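Local coordinates for protein serine acetyltransferase 1, putative (Entamoeba histolytica, PDB 7BW9) that probably transfers an acetyl group to serine, the serine O-acetyltransferase step of cysteine biosynthesis, and holds bound cysteine in this structure, at residues L11-Y16 with R56-V61; A22-K27 with F46-T51; F35-L40 with R152-N157. All blocks are in the same frame, centred on the assembly; numbering follows the deposited sequence.

Contact 1. Residues L11-Y16 with R56-V61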
loop_
_atom_site.group_PDB
_atom_site.type_symbol
_atom_site.label_atom_id
_atom_site.label_comp_id
_atom_site.label_asym_id
_atom_site.label_seq_id
_atom_site.Cartn_x
_atom_site.Cartn_y
_atom_site.Cartn_z
ATOM N N LEU A 11 -1.116 -29.304 -20.586
ATOM C CA LEU A 11 -0.556 -29.687 -19.291
ATOM C C LEU A 11 -1.297 -29.005 -18.145
ATOM O O LEU A 11 -1.527 -29.613 -17.093
ATOM C CB LEU A 11 0.939 -29.365 -19.251
ATOM C CG LEU A 11 1.758 -30.382 -20.055
ATOM C CD1 LEU A 11 3.226 -30.019 -20.095
ATOM C CD2 LEU A 11 1.552 -31.794 -19.493
ATOM N N LEU A 12 -1.699 -27.746 -18.339
ATOM C CA LEU A 12 -2.468 -27.064 -17.305
ATOM C C LEU A 12 -3.812 -27.743 -17.094
ATOM O O LEU A 12 -4.228 -27.964 -15.950
ATOM C CB LEU A 12 -2.664 -25.599 -17.671
ATOM C CG LEU A 12 -1.464 -24.684 -17.452
ATOM C CD1 LEU A 12 -1.686 -23.384 -18.212
ATOM C CD2 LEU A 12 -1.314 -24.424 -15.973
ATOM N N VAL A 13 -4.499 -28.096 -18.186
ATOM C CA VAL A 13 -5.749 -28.848 -18.064
ATOM C C VAL A 13 -5.522 -30.124 -17.254
ATOM O O VAL A 13 -6.314 -30.469 -16.367
ATOM C CB VAL A 13 -6.339 -29.162 -19.454
ATOM C CG1 VAL A 13 -7.458 -30.191 -19.325
ATOM C CG2 VAL A 13 -6.860 -27.896 -20.120
ATOM N N GLN A 14 -4.441 -30.847 -17.548
ATOM C CA GLN A 14 -4.160 -32.064 -16.793
ATOM C C GLN A 14 -3.880 -31.736 -15.339
ATOM O O GLN A 14 -4.309 -32.462 -14.437
ATOM C CB GLN A 14 -2.974 -32.811 -17.400
ATOM C CG GLN A 14 -3.244 -33.399 -18.766
ATOM C CD GLN A 14 -1.979 -33.908 -19.414
ATOM O OE1 GLN A 14 -0.992 -34.192 -18.724
ATOM N NE2 GLN A 14 -1.985 -34.005 -20.744
ATOM N N SER A 15 -3.173 -30.627 -15.097
ATOM C CA SER A 15 -2.905 -30.200 -13.727
ATOM C C SER A 15 -4.197 -29.905 -12.981
ATOM O O SER A 15 -4.354 -30.307 -11.823
ATOM C CB SER A 15 -1.989 -28.975 -13.727
ATOM O OG SER A 15 -1.825 -28.461 -12.419
ATOM N N TYR A 16 -5.144 -29.206 -13.625
ATOM C CA TYR A 16 -6.406 -28.916 -12.945
ATOM C C TYR A 16 -7.058 -30.201 -12.462
ATOM O O TYR A 16 -7.566 -30.268 -11.336
ATOM C CB TYR A 16 -7.387 -28.170 -13.860
ATOM C CG TYR A 16 -6.913 -26.864 -14.455
ATOM C CD1 TYR A 16 -5.901 -26.092 -13.863
ATOM C CD2 TYR A 16 -7.495 -26.393 -15.617
ATOM C CE1 TYR A 16 -5.488 -24.891 -14.454
ATOM C CE2 TYR A 16 -7.102 -25.225 -16.201
ATOM C CZ TYR A 16 -6.112 -24.467 -15.632
ATOM O OH TYR A 16 -5.779 -23.296 -16.281
ATOM N N ARG A 56 -14.246 -22.341 -19.219
ATOM C CA ARG A 56 -13.264 -23.237 -18.618
ATOM C C ARG A 56 -12.951 -24.417 -19.529
ATOM O O ARG A 56 -12.722 -25.536 -19.064
ATOM C CB ARG A 56 -13.739 -23.713 -17.252
ATOM C CG ARG A 56 -13.778 -22.605 -16.223
ATOM C CD ARG A 56 -14.440 -23.042 -14.945
ATOM N NE ARG A 56 -14.940 -21.892 -14.203
ATOM C CZ ARG A 56 -15.590 -21.986 -13.055
ATOM N NH1 ARG A 56 -15.813 -23.186 -12.529
ATOM N NH2 ARG A 56 -16.014 -20.886 -12.440
ATOM N N THR A 57 -12.914 -24.186 -20.837
ATOM C CA THR A 57 -12.530 -25.209 -21.802
ATOM C C THR A 57 -11.060 -25.050 -22.176
ATOM O O THR A 57 -10.445 -24.013 -21.917
ATOM C CB THR A 57 -13.408 -25.123 -23.054
ATOM O OG1 THR A 57 -13.014 -23.987 -23.838
ATOM C CG2 THR A 57 -14.873 -24.993 -22.653
ATOM N N PHE A 58 -10.502 -26.093 -22.807
ATOM C CA PHE A 58 -9.102 -26.047 -23.232
ATOM C C PHE A 58 -8.804 -24.758 -23.982
ATOM O O PHE A 58 -7.750 -24.137 -23.789
ATOM C CB PHE A 58 -8.763 -27.260 -24.114
ATOM C CG PHE A 58 -7.481 -27.099 -24.903
ATOM C CD1 PHE A 58 -7.480 -26.485 -26.153
ATOM C CD2 PHE A 58 -6.276 -27.556 -24.390
ATOM C CE1 PHE A 58 -6.304 -26.323 -26.857
ATOM C CE2 PHE A 58 -5.095 -27.400 -25.101
ATOM C CZ PHE A 58 -5.108 -26.786 -26.332
ATOM N N ASN A 59 -9.736 -24.335 -24.833
ATOM C CA ASN A 59 -9.503 -23.171 -25.674
ATOM C C ASN A 59 -9.506 -21.886 -24.864
ATOM O O ASN A 59 -8.758 -20.952 -25.169
ATOM C CB ASN A 59 -10.556 -23.112 -26.775
ATOM C CG ASN A 59 -9.950 -22.816 -28.109
ATOM O OD1 ASN A 59 -9.490 -21.694 -28.353
ATOM N ND2 ASN A 59 -9.908 -23.821 -28.978
ATOM N N ASN A 60 -10.356 -21.809 -23.842
ATOM C CA ASN A 60 -10.324 -20.649 -22.962
ATOM C C ASN A 60 -8.986 -20.564 -22.237
ATOM O O ASN A 60 -8.413 -19.478 -22.107
ATOM C CB ASN A 60 -11.488 -20.708 -21.970
ATOM C CG ASN A 60 -12.843 -20.556 -22.647
ATOM O OD1 ASN A 60 -13.707 -21.428 -22.537
ATOM N ND2 ASN A 60 -13.032 -19.445 -23.352
ATOM N N VAL A 61 -8.456 -21.705 -21.789
ATOM C CA VAL A 61 -7.127 -21.734 -21.177
ATOM C C VAL A 61 -6.081 -21.250 -22.170
ATOM O O VAL A 61 -5.192 -20.448 -21.834
ATOM C CB VAL A 61 -6.814 -23.157 -20.671
ATOM C CG1 VAL A 61 -5.355 -23.268 -20.170
ATOM C CG2 VAL A 61 -7.823 -23.582 -19.599
#
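Val-61 carries most of the apolar contact, meeting Tyr-16 and Leu-12 with its two methyls. Tyr-16 and Val-61 reach toward each other tip to tip. CG2 of Val-61 sits at the edge of the Tyr-16 ring, 3.8 Å from its CE2. The Tyr-16 OH lies 3.9 Å from Val-61 CG1. Leu-12 comes in beside them, its CD1 4.2 Å from Val-61 CG1. Val-13 adds a second patch, on Phe-58. Its CG2 packs 4.3 Å from CD2 of Phe-58, oblique to that ring.

No hydrogen bond joins the two segments. The polar bonds lie within them or lead elsewhere. The Tyr-16 hydroxyl is hydrogen-bonded to the backbone O of Ile-44, so it can lie against the valine methyls without being left unsatisfied. Thr-57 is the N-cap residue of helix 58-79. Its OG1 donates to OD1 of Asn-60 over 3.0 Å, from above the carbonyl plane. A weak bond runs from Thr-57 N to the same oxygen.

The contact sets helix 2-17 against the first turn of helix 58-79. Helix 96-113 packs on helix 2-17 as well, touching Leu-11, Leu-12 and Tyr-16. Phe-58 also reaches Ser-9 and Gln-10 of helix 2-17.

Contact 2. Residues A22-K27 with F46-T51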
loop_
_atom_site.group_PDB
_atom_site.type_symbol
_atom_site.label_atom_id
_atom_site.label_comp_id
_atom_site.label_asym_id
_atom_site.label_seq_id
_atom_site.Cartn_x
_atom_site.Cartn_y
_atom_site.Cartn_z
ATOM N N ALA A 22 -9.709 -30.101 -2.475
ATOM C CA ALA A 22 -9.761 -28.843 -1.740
ATOM C C ALA A 22 -9.550 -27.645 -2.653
ATOM O O ALA A 22 -10.000 -26.540 -2.335
ATOM C CB ALA A 22 -8.713 -28.844 -0.621
ATOM N N PHE A 23 -8.868 -27.838 -3.782
ATOM C CA PHE A 23 -8.594 -26.766 -4.728
ATOM C C PHE A 23 -9.690 -26.576 -5.757
ATOM O O PHE A 23 -9.584 -25.669 -6.590
ATOM C CB PHE A 23 -7.276 -27.026 -5.455
ATOM C CG PHE A 23 -6.079 -26.812 -4.592
ATOM C CD1 PHE A 23 -5.627 -25.531 -4.322
ATOM C CD2 PHE A 23 -5.420 -27.890 -4.023
ATOM C CE1 PHE A 23 -4.524 -25.333 -3.515
ATOM C CE2 PHE A 23 -4.317 -27.702 -3.215
ATOM C CZ PHE A 23 -3.867 -26.417 -2.963
ATOM N N LYS A 24 -10.725 -27.406 -5.736
ATOM C CA LYS A 24 -11.775 -27.362 -6.740
ATOM C C LYS A 24 -13.027 -26.749 -6.144
ATOM O O LYS A 24 -13.228 -26.760 -4.926
ATOM C CB LYS A 24 -12.068 -28.762 -7.282
ATOM C CG LYS A 24 -10.825 -29.443 -7.828
ATOM C CD LYS A 24 -11.068 -30.898 -8.164
ATOM C CE LYS A 24 -10.515 -31.225 -9.536
ATOM N NZ LYS A 24 -10.342 -32.691 -9.762
ATOM N N SER A 25 -13.856 -26.190 -7.014
ATOM C CA SER A 25 -15.074 -25.550 -6.553
ATOM C C SER A 25 -16.026 -25.449 -7.736
ATOM O O SER A 25 -15.614 -25.124 -8.856
ATOM C CB SER A 25 -14.775 -24.177 -5.944
ATOM O OG SER A 25 -15.887 -23.302 -6.002
ATOM N N THR A 26 -17.291 -25.761 -7.484
ATOM C CA THR A 26 -18.329 -25.732 -8.497
ATOM C C THR A 26 -19.068 -24.412 -8.520
ATOM O O THR A 26 -20.068 -24.289 -9.228
ATOM C CB THR A 26 -19.321 -26.865 -8.251
ATOM O OG1 THR A 26 -19.969 -26.654 -6.990
ATOM C CG2 THR A 26 -18.598 -28.208 -8.223
ATOM N N LYS A 27 -18.601 -23.425 -7.768
ATOM C CA LYS A 27 -19.343 -22.195 -7.567
ATOM C C LYS A 27 -18.882 -21.117 -8.542
ATOM O O LYS A 27 -17.841 -21.225 -9.197
ATOM C CB LYS A 27 -19.188 -21.730 -6.119
ATOM C CG LYS A 27 -19.000 -22.892 -5.152
ATOM C CD LYS A 27 -19.508 -22.559 -3.768
ATOM C CE LYS A 27 -18.373 -22.194 -2.839
ATOM N NZ LYS A 27 -18.819 -22.269 -1.425
ATOM N N PHE A 46 -6.038 -20.917 -11.301
ATOM C CA PHE A 46 -7.196 -21.426 -10.567
ATOM C C PHE A 46 -8.485 -20.986 -11.232
ATOM O O PHE A 46 -9.237 -20.176 -10.682
ATOM C CB PHE A 46 -7.163 -20.960 -9.115
ATOM C CG PHE A 46 -5.964 -21.398 -8.389
ATOM C CD1 PHE A 46 -5.871 -22.694 -7.917
ATOM C CD2 PHE A 46 -4.911 -20.518 -8.177
ATOM C CE1 PHE A 46 -4.749 -23.112 -7.232
ATOM C CE2 PHE A 46 -3.780 -20.930 -7.498
ATOM C CZ PHE A 46 -3.699 -22.235 -7.030
ATOM N N PRO A 47 -8.786 -21.525 -12.417
ATOM C CA PRO A 47 -10.036 -21.135 -13.089
ATOM C C PRO A 47 -11.264 -21.241 -12.202
ATOM O O PRO A 47 -12.144 -20.374 -12.271
ATOM C CB PRO A 47 -10.107 -22.096 -14.287
ATOM C CG PRO A 47 -9.011 -23.135 -14.057
ATOM C CD PRO A 47 -7.971 -22.427 -13.247
ATOM N N ASP A 48 -11.339 -22.252 -11.340
ATOM C CA ASP A 48 -12.561 -22.424 -10.558
ATOM C C ASP A 48 -12.889 -21.213 -9.691
ATOM O O ASP A 48 -14.066 -20.983 -9.396
ATOM C CB ASP A 48 -12.466 -23.674 -9.688
ATOM C CG ASP A 48 -12.622 -24.960 -10.489
ATOM O OD1 ASP A 48 -12.599 -24.906 -11.743
ATOM O OD2 ASP A 48 -12.752 -26.030 -9.857
ATOM N N PHE A 49 -11.895 -20.405 -9.310
ATOM C CA PHE A 49 -12.158 -19.286 -8.410
ATOM C C PHE A 49 -12.220 -17.941 -9.110
ATOM O O PHE A 49 -12.627 -16.951 -8.483
ATOM C CB PHE A 49 -11.100 -19.253 -7.287
ATOM C CG PHE A 49 -11.091 -20.508 -6.462
ATOM C CD1 PHE A 49 -11.905 -20.623 -5.350
ATOM C CD2 PHE A 49 -10.329 -21.602 -6.844
ATOM C CE1 PHE A 49 -11.923 -21.796 -4.610
ATOM C CE2 PHE A 49 -10.347 -22.773 -6.112
ATOM C CZ PHE A 49 -11.145 -22.870 -4.992
ATOM N N PHE A 50 -11.844 -17.865 -10.380
ATOM C CA PHE A 50 -11.726 -16.571 -11.038
ATOM C C PHE A 50 -12.435 -16.445 -12.383
ATOM O O PHE A 50 -12.440 -15.344 -12.941
ATOM C CB PHE A 50 -10.243 -16.214 -11.245
ATOM C CG PHE A 50 -9.471 -16.014 -9.956
ATOM C CD1 PHE A 50 -9.571 -14.827 -9.245
ATOM C CD2 PHE A 50 -8.648 -17.015 -9.467
ATOM C CE1 PHE A 50 -8.856 -14.642 -8.066
ATOM C CE2 PHE A 50 -7.921 -16.836 -8.282
ATOM C CZ PHE A 50 -8.030 -15.649 -7.584
ATOM N N THR A 51 -13.010 -17.511 -12.936
ATOM C CA THR A 51 -13.593 -17.426 -14.269
ATOM C C THR A 51 -15.077 -17.755 -14.244
ATOM O O THR A 51 -15.558 -18.484 -13.370
ATOM C CB THR A 51 -12.922 -18.384 -15.258
ATOM O OG1 THR A 51 -13.146 -19.731 -14.833
ATOM C CG2 THR A 51 -11.436 -18.111 -15.348
#
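Asp-48 CG stands anti to its own carbonyl carbon (chi1 -75°), on the side of the 22-27 loop, and OD2 meets Ser-25. Phe-49 has the same first torsion (chi1 -60°), and its ring ends beside Phe-23 O and the Ser-25 side chain.

The polar link is one hydrogen bond. Ser-25 N donates to Asp-48 OD2 over 3.1 Å and the bond is nearly straight, with an angle of 166° at the hydrogen. The oxygen is met on its anti side, somewhat out of the carboxylate plane. Asp-48 OD2 also lies 3.2 Å from Ser-25 O. Both are acceptors, so that approach is not a bond and is probably mildly repulsive. Lys-24 CB also touches OD2.

The Phe-49 ring turns an edge to the loop backbone. Phe-23 O lies near the ring plane, 3.0 Å from Phe-49 CE2. Ser-25 CB is oblique to the ring, 3.9 Å from Phe-49 CE1. Phe-23 and Phe-46 close the other end. Their side chains are inclined to one another, and Phe-23 CD1 comes to 3.9 Å from Phe-46 CE1. Helix 96-113 packs against both rings, while helix 120-126 touches Phe-49.

The amine of Lys-24 is hydrogen-bonded to Gln-17 O. That of Lys-27 bonds to Tyr-79 O of the second subunit, so the loop also takes part in the assembly.

Ser-25 OG accepts from Lys-27 N, 3.2 Å away, which makes an ST turn in the loop. This turn, and the aspartate-to-backbone link beside it, belong to the helical N-terminal part of the subunit, which precedes the left-handed beta-helix.

Contact 3. Residues F35-L40 with R152-N157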
loop_
_atom_site.group_PDB
_atom_site.type_symbol
_atom_site.label_atom_id
_atom_site.label_comp_id
_atom_site.label_asym_id
_atom_site.label_seq_id
_atom_site.Cartn_x
_atom_site.Cartn_y
_atom_site.Cartn_z
ATOM N N PHE A 35 -4.894 -5.851 -12.275
ATOM C CA PHE A 35 -4.198 -5.433 -13.485
ATOM C C PHE A 35 -3.981 -6.672 -14.342
ATOM O O PHE A 35 -4.197 -7.800 -13.897
ATOM C CB PHE A 35 -2.881 -4.702 -13.182
ATOM C CG PHE A 35 -1.886 -5.524 -12.434
ATOM C CD1 PHE A 35 -1.889 -5.545 -11.035
ATOM C CD2 PHE A 35 -0.928 -6.259 -13.113
ATOM C CE1 PHE A 35 -0.961 -6.291 -10.326
ATOM C CE2 PHE A 35 0.002 -7.027 -12.419
ATOM C CZ PHE A 35 -0.014 -7.045 -11.022
ATOM N N LEU A 36 -3.582 -6.457 -15.595
ATOM C CA LEU A 36 -3.758 -7.504 -16.599
ATOM C C LEU A 36 -3.048 -8.795 -16.195
ATOM O O LEU A 36 -3.675 -9.855 -16.133
ATOM C CB LEU A 36 -3.281 -7.025 -17.968
ATOM C CG LEU A 36 -3.650 -7.958 -19.130
ATOM C CD1 LEU A 36 -5.056 -8.542 -18.955
ATOM C CD2 LEU A 36 -3.569 -7.210 -20.451
ATOM N N GLU A 37 -1.749 -8.721 -15.870
ATOM C CA GLU A 37 -1.005 -9.955 -15.600
ATOM C C GLU A 37 -1.569 -10.700 -14.396
ATOM O O GLU A 37 -1.659 -11.930 -14.417
ATOM C CB GLU A 37 0.478 -9.662 -15.403
ATOM C CG GLU A 37 1.150 -9.079 -16.616
ATOM C CD GLU A 37 1.166 -7.562 -16.569
ATOM O OE1 GLU A 37 0.126 -6.962 -16.208
ATOM O OE2 GLU A 37 2.224 -6.974 -16.869
ATOM N N LEU A 38 -1.989 -9.978 -13.349
ATOM C CA LEU A 38 -2.509 -10.663 -12.163
ATOM C C LEU A 38 -3.852 -11.329 -12.451
ATOM O O LEU A 38 -4.076 -12.497 -12.094
ATOM C CB LEU A 38 -2.643 -9.687 -10.992
ATOM C CG LEU A 38 -3.242 -10.380 -9.763
ATOM C CD1 LEU A 38 -2.361 -11.554 -9.291
ATOM C CD2 LEU A 38 -3.510 -9.393 -8.631
ATOM N N GLU A 39 -4.771 -10.592 -13.080
ATOM C CA GLU A 39 -6.059 -11.185 -13.434
ATOM C C GLU A 39 -5.864 -12.441 -14.274
ATOM O O GLU A 39 -6.485 -13.480 -14.014
ATOM C CB GLU A 39 -6.927 -10.165 -14.179
ATOM C CG GLU A 39 -7.367 -8.987 -13.347
ATOM C CD GLU A 39 -7.664 -7.751 -14.192
ATOM O OE1 GLU A 39 -7.941 -7.909 -15.407
ATOM O OE2 GLU A 39 -7.621 -6.625 -13.642
ATOM N N LEU A 40 -4.972 -12.376 -15.262
ATOM C CA LEU A 40 -4.776 -13.522 -16.145
ATOM C C LEU A 40 -4.122 -14.680 -15.418
ATOM O O LEU A 40 -4.546 -15.834 -15.575
ATOM C CB LEU A 40 -3.943 -13.118 -17.357
ATOM C CG LEU A 40 -4.735 -12.339 -18.414
ATOM C CD1 LEU A 40 -3.832 -11.958 -19.580
ATOM C CD2 LEU A 40 -5.931 -13.163 -18.893
ATOM N N ARG A 152 11.043 -6.405 -13.245
ATOM C CA ARG A 152 10.974 -5.444 -12.146
ATOM C C ARG A 152 9.702 -4.617 -12.221
ATOM O O ARG A 152 9.011 -4.424 -11.211
ATOM C CB ARG A 152 12.203 -4.531 -12.157
ATOM C CG ARG A 152 12.181 -3.452 -11.071
ATOM C CD ARG A 152 12.380 -4.060 -9.677
ATOM N NE ARG A 152 12.175 -3.099 -8.592
ATOM C CZ ARG A 152 13.130 -2.322 -8.082
ATOM N NH1 ARG A 152 14.364 -2.374 -8.564
ATOM N NH2 ARG A 152 12.849 -1.478 -7.101
ATOM N N GLU A 153 9.391 -4.097 -13.415
ATOM C CA GLU A 153 8.120 -3.419 -13.645
ATOM C C GLU A 153 6.950 -4.291 -13.198
ATOM O O GLU A 153 6.034 -3.830 -12.504
ATOM C CB GLU A 153 7.994 -3.060 -15.129
ATOM C CG GLU A 153 6.829 -2.146 -15.472
ATOM C CD GLU A 153 6.631 -1.998 -16.984
ATOM O OE1 GLU A 153 7.296 -1.132 -17.596
ATOM O OE2 GLU A 153 5.828 -2.766 -17.562
ATOM N N LEU A 154 6.974 -5.566 -13.582
ATOM C CA LEU A 154 5.937 -6.499 -13.148
ATOM C C LEU A 154 5.850 -6.569 -11.626
ATOM O O LEU A 154 4.763 -6.452 -11.046
ATOM C CB LEU A 154 6.215 -7.876 -13.742
ATOM C CG LEU A 154 5.251 -8.988 -13.386
ATOM C CD1 LEU A 154 3.829 -8.589 -13.794
ATOM C CD2 LEU A 154 5.710 -10.267 -14.118
ATOM N N MET A 155 6.994 -6.734 -10.953
ATOM C CA MET A 155 6.959 -6.760 -9.494
ATOM C C MET A 155 6.479 -5.435 -8.905
ATOM O O MET A 155 5.809 -5.434 -7.862
ATOM C CB MET A 155 8.331 -7.123 -8.925
ATOM C CG MET A 155 8.717 -8.591 -9.127
ATOM S SD MET A 155 7.373 -9.751 -8.849
ATOM C CE MET A 155 7.047 -9.596 -7.099
ATOM N N GLU A 156 6.804 -4.296 -9.539
ATOM C CA GLU A 156 6.323 -3.026 -8.993
ATOM C C GLU A 156 4.814 -2.884 -9.164
ATOM O O GLU A 156 4.156 -2.255 -8.325
ATOM C CB GLU A 156 7.042 -1.834 -9.632
ATOM C CG GLU A 156 8.514 -1.675 -9.187
ATOM C CD GLU A 156 8.702 -1.577 -7.668
ATOM O OE1 GLU A 156 7.799 -1.053 -6.970
ATOM O OE2 GLU A 156 9.774 -1.998 -7.173
ATOM N N ASN A 157 4.245 -3.475 -10.218
ATOM C CA ASN A 157 2.786 -3.485 -10.358
ATOM C C ASN A 157 2.124 -4.160 -9.162
ATOM O O ASN A 157 1.165 -3.632 -8.589
ATOM C CB ASN A 157 2.366 -4.207 -11.648
ATOM C CG ASN A 157 2.592 -3.374 -12.892
ATOM O OD1 ASN A 157 2.778 -2.161 -12.819
ATOM N ND2 ASN A 157 2.564 -4.028 -14.052
#
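Phe-35 lays one ring face against Asn-157. Asn-157 CB stands 3.9 Å from the centroid of the Phe-35 ring and 19° off the ring normal, a CH-pi contact over the face. It is offset toward the rim, and its nearest ring atoms are CZ and CE2. The opposite face of the ring carries Leu-38 CB, so the ring is held between the two. The amide plane of Asn-157 is steeply tilted to the ring, at 61°. Phe-35 CG lies between the backbone N and the carbonyl carbon (chi1 61°), and from there the ring extends to the 152-157 helix.

Leu-154 comes to the ring from another direction. Its CD1 is near the ring plane, at the edge, 4.4 Å from Phe-35 CE2. Leu-154 CD1 also packs on Glu-37, 3.8 Å from its OE2. The Glu-37 chain is bent at chi2, and CB, CG and CD all lie close to this methyl.

Glu-37 and Asn-157 cross at about a right angle. Glu-37 OE2 is 4.1 Å from Asn-157 ND2, and no hydrogen bond joins the segments. This oxygen, on a buried residue, finds its partners outside them: it is hydrogen-bonded to Tyr-150 OH and weakly to His-71 NE2.

Within 152-157, Arg-152 grips Glu-156 OE2 side-on through NE and NH2, with Arg-152 NE at 3.0 Å. The third subunit is close by: Glu-153 forms a salt bridge with Arg-125 of that subunit.

This is helix-to-helix packing at the start of helix 36-45. It joins that helix to helix 148-162, which directly precedes the coils of the left-handed beta-helix characteristic of serine acetyltransferases and other hexapeptide-repeat transferases.

From the N terminus, helix 2-17 supplies the first half of contact 1. The chain then runs through the 22-27 loop and helix 36-45 to the turn at 46-51, where contact 2 closes a short loop. Contact 1 closes a longer one at the start of helix 58-79, and contact 2 lies wholly within it. The two touch: Arg-56 NH2 probably bonds to Thr-51 O, and Tyr-16 packs on Pro-47. Contact 3 begins inside both loops, at 35-40, but closes far later at 152-157, so it crosses both. It touches neither. Together they tie the N-terminal helices to one another and to the helix leading into the beta-helix.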